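Local coordinates for protein homoserine O-acetyltransferase (Bacillus anthracis str. 'Ames Ancestor', PDB 3I1I) that probably catalyses acetyl transfer from acetyl-CoA to the side-chain hydroxyl of L-homoserine, a step on the way to methionine, at residues His49-Thr54 against Tyr282-Val287; Asn93-Gln98 against Pro125-Leu130; Gly157-Gln162 against Leu288-Ala293; Pro204-Gly209 against Glu214-Gly219; Leu222-Met227 against Asn278-Thr283. One frame throughout, in Å; residues are numbered along the deposited sequence.

In the fold
Contacts 1, 2 and 3 lie near the middle of the chain, beside the ends of the parallel strands of an alpha/beta hydrolase fold. Contacts 4 and 5 lie wholly within the helical region between strands 174-178 and 309-313; its helix 277-289 serves contact 5 and reaches into contacts 1 and 3 as well, and contacts 1 and 5 share Tyr282 and Thr283. Contacts 2, 3 and 5 are buried and built on aromatic rings met by aliphatic, sulfur or selenium atoms; contact 1, partly buried, sets a phenyl ring against methyl groups and a backbone nitrogen. Contact 4, with its centre about 24 Å from that of the chain, is more exposed and adds a bridging water to its proline packing.

Contact 1: His49-Thr54 against Tyr282-Val287; sequences HYFSAT and YTAKAV
The ring of Phe51 lies against Thr283, Ala284 and Val287 on helix 277-289, joining this helix to the loop after strand 44-48 of the alpha/beta hydrolase fold. In relatives this loop commonly helps to form the oxyanion hole, and the Phe51 side chain does lie near, without touching, the presumed nucleophile elbow. With CG anti to the backbone N (chi1 -168°), the ring extends from the turn to the helix. Methyl CG2 of Thr283 sits over one face in a CH-pi contact, 3.8 Å from the Phe51 ring centroid and 17° off its normal. That methyl faces the ring while OG1 of Thr283 bonds back to Ser279 O. Val287 comes in differently: its CG2 meets the ring edge, 3.9 Å from Phe51 CD1, and the two side chains run roughly perpendicular. Ala284 N approaches obliquely, 3.7 Å from Phe51 CE1. Elsewhere the ring meets Trp280, with the planes inclined at about 60°. A type I turn from Tyr50 to Ala53 presents Phe51, and its Tyr50 O is gripped from opposite faces of the carbonyl plane, by Ala53 N at 3.0 Å and by His49 ND1 at 2.7 Å.

Contact 2: Asn93-Gln98 against Pro125-Leu130; sequences NLCNVQ and PVFTFL
A type II beta turn from Asn93 to Asn96, in the loop after strand 87-91, sets Leu94 and Cys95 at its two central positions against Phe127 in the lead-in to helix 129-142. Both residues approach the aromatic ring from the same side. CB of Leu94 is over the face, 4.1 Å from the Phe127 ring centroid and 14° off the normal, a CH-pi contact. Further along, Leu94 CD1 slides past the ring to its stem, 3.7 Å from Phe127 CB, so that the two side chains run alongside in opposite senses. Cys95 comes in more obliquely: its SG is 3.5 Å from Phe127 CE2 and makes a sulfur-aromatic contact 52° off the normal. Phe127 CG stands between the backbone N and the carbonyl carbon (chi1 85°), which swings the ring back under the turn, where its CZ also comes within 3.5 Å of Leu94 O. Ala286 of helix 277-289 touches the opposite face of Phe127, and Tyr282 of the same helix touches Cys95. Each segment has a local polar bond of its own. Asn96 OD1 accepts from Gln98 N at 3.0 Å, an Asx turn, and Thr128 is the N-cap of the helix, its OG1 taking a weak bond from Leu130 N. This buried contact packs the loop after strand 87-91 on the N-terminus of helix 129-142, in the strand-to-helix connection of an alpha/beta hydrolase fold.

Contact 3: Gly157-Gln162 against Leu288-Ala293; sequences GGMIAQ and LLHDIA
The imidazole of His290 has Met159, a selenomethionine, lying over one face, while its NE2 at the ring rim donates to Asn181 O. The contact joins helix 156-167, which follows the probable nucleophile elbow of the alpha/beta hydrolase fold (Gly157 is part of the elbow pattern), to the chain leaving helix 277-289. CG of Met159 rests almost centrally on the ring, 3.4 Å from the His290 centroid and 10° off the normal, a close CH-pi contact. The chain then runs on extended across the same face, placing SE 4.0 Å from the His290 centroid in a selenium version of the Met-aromatic contact. CB of Met159 adds a third point, 3.5 Å from His290 CE1. A chi1 of 172° turns the imidazole of His290 away from its backbone N and toward the helix.

Gln162 is one turn further along the helix. Its side chain crosses that of His290 at about a right angle, with amide and ring planes 54° apart; NE2 is oblique to the ring, 4.0 Å from His290 NE2. The two nitrogens are not bonded to each other but converge on a shared acceptor, Asn181 O, which helps fix both flat groups in this buried setting. Nearer the backbone, Gln162 CB packs on Ile292 CG2 at 4.0 Å. Asp291 OD2 bonds to Ser245 OG of the second subunit. Within the helix, Gly158 O receives Gln162 NE2 at 3.0 Å from above the carbonyl plane, and Gln162 N at 2.9 Å from the opposite face.

Contact 4: Pro204-Gly209 against Glu214-Gly219; sequences PSWKGG and EQPMKG
An inverse gamma turn centred on Pro216, the N-cap residue of helix 217-228, packs on Ser205 and Trp206 of the short 3-10 segment that follows helix 186-202. The backbones come close here, and the methylene of Ser205 lies against the proline, with Ser205 CB 3.8 Å from Pro216 CA. The pyrrolidine then leans toward the tryptophan: CG of Pro216 meets the indole at its edge, 4.1 Å from Trp206 CD1, while Pro216 CB is 3.8 Å from Trp206 N. One face of the indole is lined by the returning chain, where Gly209 N stands 3.3 Å above the ring plane of Trp206. NE1 of the indole is bonded to Asn278 OD1, which anchors the ring to helix 277-289. A water links the two segments, donating to Ser205 O at 2.7 Å and to Glu214 O at 2.8 Å and accepting from Lys207 NZ at 3.0 Å. This is a helix-to-helix connection in the segment between strands 174-178 and 309-313, the usual place for the helical lid of an alpha/beta hydrolase.

Contact 5: Leu222-Met227 against Asn278-Thr283; sequences LANRMM and NSWMYT
Trp280 of helix 277-289 is the one residue of segment 278-283 that touches Ala223, Asn224 and Met227 of helix 217-228. The axes of segments 222-227 and 278-283 come no closer than 11.9 Å and are inclined at 41°, a wide spacing bridged by the indole, which a chi1 of -171° extends toward the other helix. Apolar packing comes first: Ala223 CB lies 4.2 Å from Trp280 CD1, oblique to the ring. At the benzene end, the given conformer of selenomethionine Met227 puts CE 3.6 Å from Trp280 CH2; a second conformer exists, so this part of the contact is less certain. The same conformer makes an oblique Met-aromatic contact, with SE 5.0 Å from the centroid of the six-membered ring of Trp280. A polar group also touches the indole: Asn224 OD1 comes 3.5 Å from Trp280 CH2, with the amide nearly perpendicular to the ring, at 80°. Its ND2 is bonded to Ser271 OG, which steadies that orientation. On helix 217-228, Arg225 forms a salt bridge to Glu198 of the second subunit. The arrangement is helix-helix packing through a tryptophan, in what is probably the helical lid of an alpha/beta hydrolase fold.

Contact 1: His49-Thr54 against Tyr282-Val287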
# COMPACT_ATOMS: atom_id res chain seq x y z
N HIS A 49 19.75 8.88 -13.68
CA HIS A 49 19.12 9.22 -12.41
C HIS A 49 18.05 8.23 -11.92
O HIS A 49 17.51 7.44 -12.69
CB HIS A 49 18.65 10.68 -12.41
CG HIS A 49 17.32 10.93 -13.04
ND1 HIS A 49 16.14 10.50 -12.47
CD2 HIS A 49 16.97 11.68 -14.10
CE1 HIS A 49 15.12 10.94 -13.19
NE2 HIS A 49 15.60 11.67 -14.18
N TYR A 50 17.79 8.26 -10.62
CA TYR A 50 16.86 7.31 -9.99
C TYR A 50 15.43 7.89 -9.96
O TYR A 50 15.22 9.04 -10.33
CB TYR A 50 17.33 6.88 -8.57
CG TYR A 50 17.51 7.99 -7.58
CD1 TYR A 50 16.46 8.40 -6.76
CD2 TYR A 50 18.73 8.67 -7.47
CE1 TYR A 50 16.61 9.46 -5.84
CE2 TYR A 50 18.90 9.71 -6.56
CZ TYR A 50 17.83 10.08 -5.74
OH TYR A 50 17.98 11.09 -4.84
N PHE A 51 14.50 7.05 -9.50
CA PHE A 51 13.02 7.23 -9.58
C PHE A 51 12.54 8.67 -9.51
O PHE A 51 11.98 9.19 -10.46
CB PHE A 51 12.31 6.39 -8.47
CG PHE A 51 10.80 6.28 -8.64
CD1 PHE A 51 10.23 5.14 -9.16
CD2 PHE A 51 9.96 7.31 -8.27
CE1 PHE A 51 8.87 5.04 -9.33
CE2 PHE A 51 8.59 7.23 -8.44
CZ PHE A 51 8.05 6.09 -8.97
N SER A 52 12.76 9.31 -8.37
CA SER A 52 12.20 10.65 -8.11
C SER A 52 13.17 11.81 -8.37
O SER A 52 12.81 12.95 -8.11
CB SER A 52 11.75 10.73 -6.64
OG SER A 52 12.86 10.28 -5.85
N ALA A 53 14.37 11.52 -8.87
CA ALA A 53 15.40 12.56 -9.11
C ALA A 53 15.31 13.19 -10.51
O ALA A 53 14.26 13.16 -11.14
CB ALA A 53 16.80 11.98 -8.86
N THR A 54 16.41 13.78 -10.96
CA THR A 54 16.50 14.59 -12.17
C THR A 54 17.94 14.50 -12.72
O THR A 54 18.79 13.85 -12.13
CB THR A 54 16.16 16.11 -11.90
OG1 THR A 54 17.24 16.77 -11.20
CG2 THR A 54 14.89 16.26 -11.11
N TYR A 282 3.43 6.25 -14.31
CA TYR A 282 4.17 5.78 -15.51
C TYR A 282 5.57 5.31 -15.15
O TYR A 282 6.03 4.27 -15.66
CB TYR A 282 4.25 6.85 -16.58
CG TYR A 282 3.06 6.86 -17.49
CD1 TYR A 282 1.91 7.53 -17.14
CD2 TYR A 282 3.06 6.18 -18.71
CE1 TYR A 282 0.80 7.53 -17.96
CE2 TYR A 282 1.95 6.19 -19.53
CZ TYR A 282 0.83 6.87 -19.14
OH TYR A 282 -0.31 6.92 -19.90
N THR A 283 6.20 6.03 -14.23
CA THR A 283 7.56 5.69 -13.78
C THR A 283 7.49 4.41 -12.95
O THR A 283 8.31 3.52 -13.15
CB THR A 283 8.17 6.85 -12.98
OG1 THR A 283 8.15 8.01 -13.79
CG2 THR A 283 9.63 6.56 -12.57
N ALA A 284 6.49 4.28 -12.05
CA ALA A 284 6.27 3.01 -11.33
C ALA A 284 6.05 1.85 -12.32
O ALA A 284 6.61 0.75 -12.16
CB ALA A 284 5.13 3.10 -10.30
N LYS A 285 5.29 2.12 -13.38
CA LYS A 285 5.09 1.13 -14.43
C LYS A 285 6.41 0.70 -15.12
O LYS A 285 6.67 -0.48 -15.35
CB LYS A 285 4.10 1.66 -15.47
CG LYS A 285 3.76 0.65 -16.58
CD LYS A 285 2.76 -0.44 -16.15
CE LYS A 285 2.49 -1.36 -17.35
NZ LYS A 285 1.22 -2.15 -17.36
N ALA A 286 7.26 1.68 -15.41
CA ALA A 286 8.58 1.40 -15.97
C ALA A 286 9.37 0.49 -15.03
O ALA A 286 10.08 -0.43 -15.48
CB ALA A 286 9.36 2.73 -16.25
N VAL A 287 9.29 0.78 -13.73
CA VAL A 287 10.09 0.02 -12.79
C VAL A 287 9.56 -1.41 -12.77
O VAL A 287 10.34 -2.37 -12.79
CB VAL A 287 10.04 0.61 -11.35
CG1 VAL A 287 10.50 -0.48 -10.32
CG2 VAL A 287 10.86 1.94 -11.26

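Contact 2: Asn93-Gln98 against Pro125-Leu130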
# COMPACT_ATOMS: atom_id res chain seq x y z
N ASN A 93 14.93 11.74 -17.10
CA ASN A 93 14.18 10.61 -17.61
C ASN A 93 12.80 11.03 -18.13
O ASN A 93 12.21 12.02 -17.65
CB ASN A 93 14.02 9.58 -16.50
CG ASN A 93 15.32 9.01 -16.05
OD1 ASN A 93 16.32 9.08 -16.76
ND2 ASN A 93 15.32 8.40 -14.87
N LEU A 94 12.29 10.29 -19.11
CA LEU A 94 10.86 10.40 -19.48
C LEU A 94 9.90 10.31 -18.24
O LEU A 94 10.21 9.62 -17.25
CB LEU A 94 10.48 9.26 -20.44
CG LEU A 94 10.81 9.28 -21.94
CD1 LEU A 94 10.52 7.87 -22.50
CD2 LEU A 94 9.96 10.37 -22.65
N CYS A 95 8.77 10.99 -18.32
CA CYS A 95 7.81 11.07 -17.23
C CYS A 95 8.42 11.45 -15.88
O CYS A 95 7.98 10.96 -14.82
CB CYS A 95 7.09 9.75 -17.09
SG CYS A 95 6.27 9.24 -18.60
N ASN A 96 9.42 12.34 -15.90
CA ASN A 96 10.07 12.75 -14.68
C ASN A 96 8.99 13.19 -13.71
O ASN A 96 8.08 13.93 -14.11
CB ASN A 96 11.07 13.88 -14.92
CG ASN A 96 11.92 14.17 -13.71
OD1 ASN A 96 11.47 14.83 -12.77
ND2 ASN A 96 13.17 13.69 -13.71
N VAL A 97 9.06 12.74 -12.47
CA VAL A 97 7.97 13.00 -11.53
C VAL A 97 7.95 14.44 -11.03
O VAL A 97 6.88 14.98 -10.73
CB VAL A 97 7.97 12.01 -10.33
CG1 VAL A 97 7.98 10.59 -10.84
CG2 VAL A 97 9.15 12.28 -9.39
N GLN A 98 9.13 15.05 -10.94
CA GLN A 98 9.26 16.43 -10.46
C GLN A 98 8.93 17.38 -11.56
O GLN A 98 9.74 18.27 -11.87
CB GLN A 98 10.68 16.71 -10.04
CG GLN A 98 11.13 15.95 -8.86
CD GLN A 98 12.44 16.48 -8.36
OE1 GLN A 98 12.59 17.70 -8.15
NE2 GLN A 98 13.42 15.58 -8.15
N PRO A 125 2.14 7.19 -23.81
CA PRO A 125 2.50 5.79 -24.00
C PRO A 125 3.30 5.24 -22.84
O PRO A 125 4.03 5.96 -22.19
CB PRO A 125 3.38 5.81 -25.25
CG PRO A 125 3.92 7.19 -25.32
CD PRO A 125 2.86 8.08 -24.73
N VAL A 126 3.17 3.94 -22.63
CA VAL A 126 4.00 3.24 -21.70
C VAL A 126 5.43 3.32 -22.18
O VAL A 126 5.72 3.06 -23.40
CB VAL A 126 3.57 1.78 -21.60
CG1 VAL A 126 4.58 0.99 -20.76
CG2 VAL A 126 2.11 1.70 -21.03
N PHE A 127 6.32 3.67 -21.24
CA PHE A 127 7.74 3.66 -21.48
C PHE A 127 8.48 2.69 -20.58
O PHE A 127 8.03 2.40 -19.47
CB PHE A 127 8.33 5.08 -21.33
CG PHE A 127 8.70 5.46 -19.91
CD1 PHE A 127 10.00 5.35 -19.48
CD2 PHE A 127 7.74 5.95 -19.03
CE1 PHE A 127 10.37 5.72 -18.20
CE2 PHE A 127 8.07 6.31 -17.73
CZ PHE A 127 9.39 6.19 -17.31
N THR A 128 9.65 2.25 -21.06
CA THR A 128 10.58 1.45 -20.31
C THR A 128 11.91 2.18 -20.19
O THR A 128 12.13 3.22 -20.82
CB THR A 128 10.86 0.14 -21.04
OG1 THR A 128 11.62 0.41 -22.24
CG2 THR A 128 9.56 -0.55 -21.36
N PHE A 129 12.80 1.63 -19.40
CA PHE A 129 14.11 2.22 -19.25
C PHE A 129 14.97 1.98 -20.45
O PHE A 129 15.99 2.62 -20.62
CB PHE A 129 14.78 1.79 -17.93
CG PHE A 129 14.06 2.37 -16.72
CD1 PHE A 129 13.95 3.75 -16.55
CD2 PHE A 129 13.45 1.54 -15.79
CE1 PHE A 129 13.25 4.30 -15.49
CE2 PHE A 129 12.74 2.09 -14.72
CZ PHE A 129 12.64 3.48 -14.58
N LEU A 130 14.54 1.08 -21.33
CA LEU A 130 15.19 0.96 -22.63
C LEU A 130 14.85 2.18 -23.51
O LEU A 130 15.74 2.71 -24.20
CB LEU A 130 14.85 -0.34 -23.29
CG LEU A 130 15.38 -0.55 -24.71
CD1 LEU A 130 16.86 -0.22 -24.82
CD2 LEU A 130 15.04 -2.02 -25.15

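Contact 3: Gly157-Gln162 against Leu288-Ala293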
# COMPACT_ATOMS: atom_id res chain seq x y z
N GLY A 157 18.32 4.34 -12.15
CA GLY A 157 19.47 4.80 -12.91
C GLY A 157 20.35 3.64 -13.36
O GLY A 157 20.88 3.63 -14.50
N GLY A 158 20.52 2.66 -12.48
CA GLY A 158 21.22 1.43 -12.84
C GLY A 158 20.48 0.55 -13.85
O GLY A 158 21.09 -0.24 -14.55
N MSE A 159 19.16 0.66 -13.89
CA MSE A 159 18.35 -0.08 -14.86
C MSE A 159 18.62 0.44 -16.26
O MSE A 159 18.79 -0.34 -17.18
CB MSE A 159 16.86 0.06 -14.53
CG MSE A 159 16.49 -0.62 -13.20
SE MSE A 159 14.66 -0.32 -12.60
CE MSE A 159 14.87 -1.29 -10.96
N ILE A 160 18.66 1.77 -16.40
CA ILE A 160 19.01 2.40 -17.63
C ILE A 160 20.45 2.01 -18.02
O ILE A 160 20.72 1.64 -19.18
CB ILE A 160 18.89 3.92 -17.55
CG1 ILE A 160 17.44 4.32 -17.29
CG2 ILE A 160 19.42 4.57 -18.82
CD1 ILE A 160 17.26 5.60 -16.38
N ALA A 161 21.35 2.02 -17.06
CA ALA A 161 22.74 1.69 -17.39
C ALA A 161 22.82 0.25 -17.89
O ALA A 161 23.65 -0.07 -18.75
CB ALA A 161 23.65 1.88 -16.20
N GLN A 162 21.98 -0.62 -17.33
CA GLN A 162 22.06 -2.00 -17.74
C GLN A 162 21.52 -2.15 -19.15
O GLN A 162 22.03 -2.94 -19.91
CB GLN A 162 21.31 -2.91 -16.77
CG GLN A 162 22.06 -3.20 -15.50
CD GLN A 162 21.16 -3.86 -14.46
OE1 GLN A 162 21.20 -5.07 -14.28
NE2 GLN A 162 20.32 -3.07 -13.79
N LEU A 288 8.26 -1.56 -12.71
CA LEU A 288 7.64 -2.88 -12.64
C LEU A 288 7.88 -3.72 -13.93
O LEU A 288 8.01 -4.94 -13.86
CB LEU A 288 6.17 -2.71 -12.34
CG LEU A 288 5.02 -3.65 -12.59
CD1 LEU A 288 3.82 -2.85 -12.09
CD2 LEU A 288 4.86 -3.99 -14.07
N LEU A 289 7.97 -3.04 -15.07
CA LEU A 289 8.30 -3.69 -16.33
C LEU A 289 9.79 -3.98 -16.50
O LEU A 289 10.13 -4.69 -17.45
CB LEU A 289 7.87 -2.81 -17.51
CG LEU A 289 6.37 -2.71 -17.76
CD1 LEU A 289 6.11 -1.66 -18.82
CD2 LEU A 289 5.77 -4.09 -18.10
N HIS A 290 10.68 -3.47 -15.62
CA HIS A 290 12.10 -3.60 -15.85
C HIS A 290 12.61 -5.05 -15.88
O HIS A 290 12.56 -5.77 -14.89
CB HIS A 290 12.93 -2.80 -14.85
CG HIS A 290 14.40 -3.06 -14.95
ND1 HIS A 290 15.14 -2.68 -16.05
CD2 HIS A 290 15.25 -3.71 -14.12
CE1 HIS A 290 16.39 -3.08 -15.89
NE2 HIS A 290 16.49 -3.70 -14.73
N ASP A 291 13.22 -5.41 -17.01
CA ASP A 291 13.60 -6.78 -17.34
C ASP A 291 14.52 -6.76 -18.55
O ASP A 291 14.04 -6.65 -19.69
CB ASP A 291 12.35 -7.55 -17.74
CG ASP A 291 12.63 -9.03 -17.99
OD1 ASP A 291 13.78 -9.45 -17.77
OD2 ASP A 291 11.66 -9.77 -18.37
N ILE A 292 15.83 -6.83 -18.30
CA ILE A 292 16.78 -6.82 -19.39
C ILE A 292 16.58 -8.07 -20.30
O ILE A 292 16.86 -8.01 -21.50
CB ILE A 292 18.27 -6.65 -18.94
CG1 ILE A 292 18.78 -7.88 -18.20
CG2 ILE A 292 18.46 -5.35 -18.13
CD1 ILE A 292 20.29 -7.90 -18.01
N ALA A 293 16.04 -9.17 -19.75
CA ALA A 293 15.69 -10.35 -20.58
C ALA A 293 14.51 -10.12 -21.50
O ALA A 293 14.27 -10.91 -22.40
CB ALA A 293 15.44 -11.60 -19.71

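Contact 4: Pro204-Gly209 against Glu214-Gly219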
# COMPACT_ATOMS: atom_id res chain seq x y z
N PRO A 204 -10.45 8.98 -5.48
CA PRO A 204 -11.43 9.62 -6.39
C PRO A 204 -10.98 10.97 -6.97
O PRO A 204 -11.47 11.41 -8.01
CB PRO A 204 -12.67 9.82 -5.53
CG PRO A 204 -12.35 9.35 -4.16
CD PRO A 204 -10.96 8.81 -4.11
N SER A 205 -10.09 11.66 -6.28
CA SER A 205 -9.48 12.87 -6.81
C SER A 205 -8.69 12.63 -8.09
O SER A 205 -8.39 13.57 -8.79
CB SER A 205 -8.52 13.43 -5.79
OG SER A 205 -9.25 14.02 -4.76
N TRP A 206 -8.31 11.38 -8.36
CA TRP A 206 -7.50 11.07 -9.52
C TRP A 206 -8.26 11.41 -10.79
O TRP A 206 -7.65 11.76 -11.80
CB TRP A 206 -7.08 9.61 -9.54
CG TRP A 206 -6.23 9.24 -10.69
CD1 TRP A 206 -5.02 9.78 -11.01
CD2 TRP A 206 -6.49 8.23 -11.67
NE1 TRP A 206 -4.54 9.22 -12.15
CE2 TRP A 206 -5.41 8.24 -12.57
CE3 TRP A 206 -7.54 7.33 -11.88
CZ2 TRP A 206 -5.33 7.38 -13.66
CZ3 TRP A 206 -7.47 6.48 -12.98
CH2 TRP A 206 -6.37 6.51 -13.85
N LYS A 207 -9.59 11.29 -10.71
CA LYS A 207 -10.51 11.63 -11.80
C LYS A 207 -10.06 11.08 -13.13
O LYS A 207 -9.98 11.81 -14.12
CB LYS A 207 -10.64 13.13 -11.92
CG LYS A 207 -11.45 13.78 -10.83
CD LYS A 207 -11.12 15.26 -10.76
CE LYS A 207 -11.94 16.01 -9.71
NZ LYS A 207 -11.14 17.15 -9.13
N GLY A 208 -9.74 9.80 -13.16
CA GLY A 208 -9.40 9.13 -14.39
C GLY A 208 -8.11 9.63 -15.00
O GLY A 208 -7.82 9.36 -16.15
N GLY A 209 -7.31 10.34 -14.22
CA GLY A 209 -6.09 10.92 -14.75
C GLY A 209 -6.26 12.37 -15.17
O GLY A 209 -5.26 13.04 -15.45
N GLU A 214 -5.05 19.91 -9.56
CA GLU A 214 -5.34 19.36 -8.23
C GLU A 214 -4.96 17.88 -8.09
O GLU A 214 -5.77 16.98 -8.35
CB GLU A 214 -6.79 19.59 -7.88
CG GLU A 214 -6.98 20.95 -7.25
CD GLU A 214 -8.40 21.44 -7.32
OE1 GLU A 214 -8.96 21.70 -6.24
OE2 GLU A 214 -8.93 21.53 -8.46
N GLN A 215 -3.73 17.66 -7.64
CA GLN A 215 -3.15 16.33 -7.53
C GLN A 215 -3.93 15.51 -6.54
O GLN A 215 -4.38 16.04 -5.56
CB GLN A 215 -1.69 16.43 -7.05
CG GLN A 215 -0.74 17.12 -8.04
CD GLN A 215 -0.44 16.29 -9.27
OE1 GLN A 215 -0.63 15.07 -9.28
NE2 GLN A 215 0.05 16.95 -10.32
N PRO A 216 -4.09 14.19 -6.79
CA PRO A 216 -4.69 13.29 -5.79
C PRO A 216 -3.73 12.98 -4.66
O PRO A 216 -3.08 11.94 -4.65
CB PRO A 216 -5.02 12.05 -6.61
CG PRO A 216 -4.01 12.02 -7.67
CD PRO A 216 -3.69 13.46 -8.00
N MSE A 217 -3.64 13.88 -3.70
CA MSE A 217 -2.64 13.82 -2.64
C MSE A 217 -2.75 12.59 -1.71
O MSE A 217 -1.73 12.06 -1.26
CB MSE A 217 -2.68 15.11 -1.80
CG MSE A 217 -2.39 16.38 -2.61
SE MSE A 217 -0.60 16.36 -3.41
CE MSE A 217 0.48 16.67 -1.78
N LYS A 218 -3.96 12.13 -1.41
CA LYS A 218 -4.07 10.94 -0.54
C LYS A 218 -3.48 9.73 -1.22
O LYS A 218 -2.62 9.05 -0.66
CB LYS A 218 -5.51 10.65 -0.15
CG LYS A 218 -6.10 11.71 0.72
CD LYS A 218 -7.58 11.40 1.06
CE LYS A 218 -8.26 12.54 1.80
NZ LYS A 218 -9.66 12.13 2.23
N GLY A 219 -3.90 9.47 -2.44
CA GLY A 219 -3.32 8.36 -3.19
C GLY A 219 -1.82 8.50 -3.38
O GLY A 219 -1.08 7.52 -3.24
O HOH W 1 -8.42 16.18 -8.27

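Contact 5: Leu222-Met227 against Asn278-Thr283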
# COMPACT_ATOMS: atom_id res chain seq x y z
N LEU A 222 0.21 7.89 -0.15
CA LEU A 222 0.23 6.45 0.10
C LEU A 222 1.26 5.75 -0.81
O LEU A 222 2.09 4.98 -0.34
CB LEU A 222 -1.19 5.91 -0.07
CG LEU A 222 -1.53 4.50 0.36
CD1 LEU A 222 -0.87 4.11 1.69
CD2 LEU A 222 -3.08 4.42 0.45
N ALA A 223 1.24 6.09 -2.09
CA ALA A 223 2.25 5.58 -3.03
C ALA A 223 3.66 5.90 -2.55
O ALA A 223 4.52 5.06 -2.56
CB ALA A 223 2.00 6.12 -4.48
N ASN A 224 3.87 7.12 -2.08
CA ASN A 224 5.18 7.58 -1.64
C ASN A 224 5.60 6.92 -0.34
O ASN A 224 6.76 6.57 -0.15
CB ASN A 224 5.14 9.09 -1.44
CG ASN A 224 6.53 9.68 -1.15
OD1 ASN A 224 7.44 9.57 -1.95
ND2 ASN A 224 6.67 10.31 -0.00
N ARG A 225 4.65 6.74 0.58
CA ARG A 225 4.97 6.10 1.84
C ARG A 225 5.41 4.63 1.65
O ARG A 225 6.35 4.19 2.28
CB ARG A 225 3.82 6.24 2.84
CG ARG A 225 4.20 5.81 4.22
CD ARG A 225 3.33 6.41 5.30
NE ARG A 225 1.99 5.96 5.10
CZ ARG A 225 0.92 6.74 5.00
NH1 ARG A 225 -0.24 6.18 4.76
NH2 ARG A 225 0.99 8.06 5.12
N MSE A 226 4.77 3.91 0.74
CA MSE A 226 5.18 2.52 0.42
C MSE A 226 6.61 2.45 -0.06
O MSE A 226 7.33 1.57 0.33
CB MSE A 226 4.31 1.90 -0.66
CG MSE A 226 2.86 1.68 -0.25
SE MSE A 226 1.81 1.42 -1.85
CE MSE A 226 0.06 1.40 -1.05
N MSE A 227 7.03 3.37 -0.91
CA MSE A 227 8.43 3.35 -1.36
C MSE A 227 9.37 3.71 -0.18
O MSE A 227 10.37 3.02 0.06
CB MSE A 227 8.64 4.31 -2.52
CG MSE A 227 9.84 4.01 -3.36
SE MSE A 227 9.88 5.12 -4.99
CE MSE A 227 10.32 6.81 -4.14
N ASN A 278 0.20 11.19 -12.19
CA ASN A 278 0.25 10.39 -13.42
C ASN A 278 1.70 10.03 -13.78
O ASN A 278 1.99 8.89 -14.19
CB ASN A 278 -0.41 11.13 -14.59
CG ASN A 278 -1.94 11.24 -14.45
OD1 ASN A 278 -2.57 10.51 -13.68
ND2 ASN A 278 -2.53 12.13 -15.21
N SER A 279 2.61 11.00 -13.60
CA SER A 279 3.99 10.80 -13.86
C SER A 279 4.54 9.68 -12.96
O SER A 279 5.30 8.78 -13.40
CB SER A 279 4.78 12.09 -13.64
OG SER A 279 4.53 13.01 -14.69
N TRP A 280 4.15 9.74 -11.70
CA TRP A 280 4.54 8.74 -10.73
C TRP A 280 4.07 7.37 -11.20
O TRP A 280 4.84 6.44 -11.16
CB TRP A 280 3.96 9.07 -9.35
CG TRP A 280 4.50 8.18 -8.29
CD1 TRP A 280 4.18 6.85 -8.05
CD2 TRP A 280 5.49 8.53 -7.35
NE1 TRP A 280 4.93 6.37 -7.01
CE2 TRP A 280 5.74 7.38 -6.55
CE3 TRP A 280 6.20 9.71 -7.09
CZ2 TRP A 280 6.67 7.38 -5.52
CZ3 TRP A 280 7.14 9.71 -6.06
CH2 TRP A 280 7.35 8.55 -5.27
N MSE A 281 2.83 7.25 -11.65
CA MSE A 281 2.32 5.97 -12.13
C MSE A 281 3.18 5.42 -13.29
O MSE A 281 3.53 4.23 -13.27
CB MSE A 281 0.87 6.04 -12.64
CG MSE A 281 -0.21 6.40 -11.65
SE MSE A 281 -1.98 6.27 -12.59
CE MSE A 281 -1.54 5.11 -13.99
N TYR A 282 3.43 6.25 -14.31
CA TYR A 282 4.17 5.78 -15.51
C TYR A 282 5.57 5.31 -15.15
O TYR A 282 6.03 4.27 -15.66
CB TYR A 282 4.25 6.85 -16.58
CG TYR A 282 3.06 6.86 -17.49
CD1 TYR A 282 1.91 7.53 -17.14
CD2 TYR A 282 3.06 6.18 -18.71
CE1 TYR A 282 0.80 7.53 -17.96
CE2 TYR A 282 1.95 6.19 -19.53
CZ TYR A 282 0.83 6.87 -19.14
OH TYR A 282 -0.31 6.92 -19.90
N THR A 283 6.20 6.03 -14.23
CA THR A 283 7.56 5.69 -13.78
C THR A 283 7.49 4.41 -12.95
O THR A 283 8.31 3.52 -13.15
CB THR A 283 8.17 6.85 -12.98
OG1 THR A 283 8.15 8.01 -13.79
CG2 THR A 283 9.63 6.56 -12.57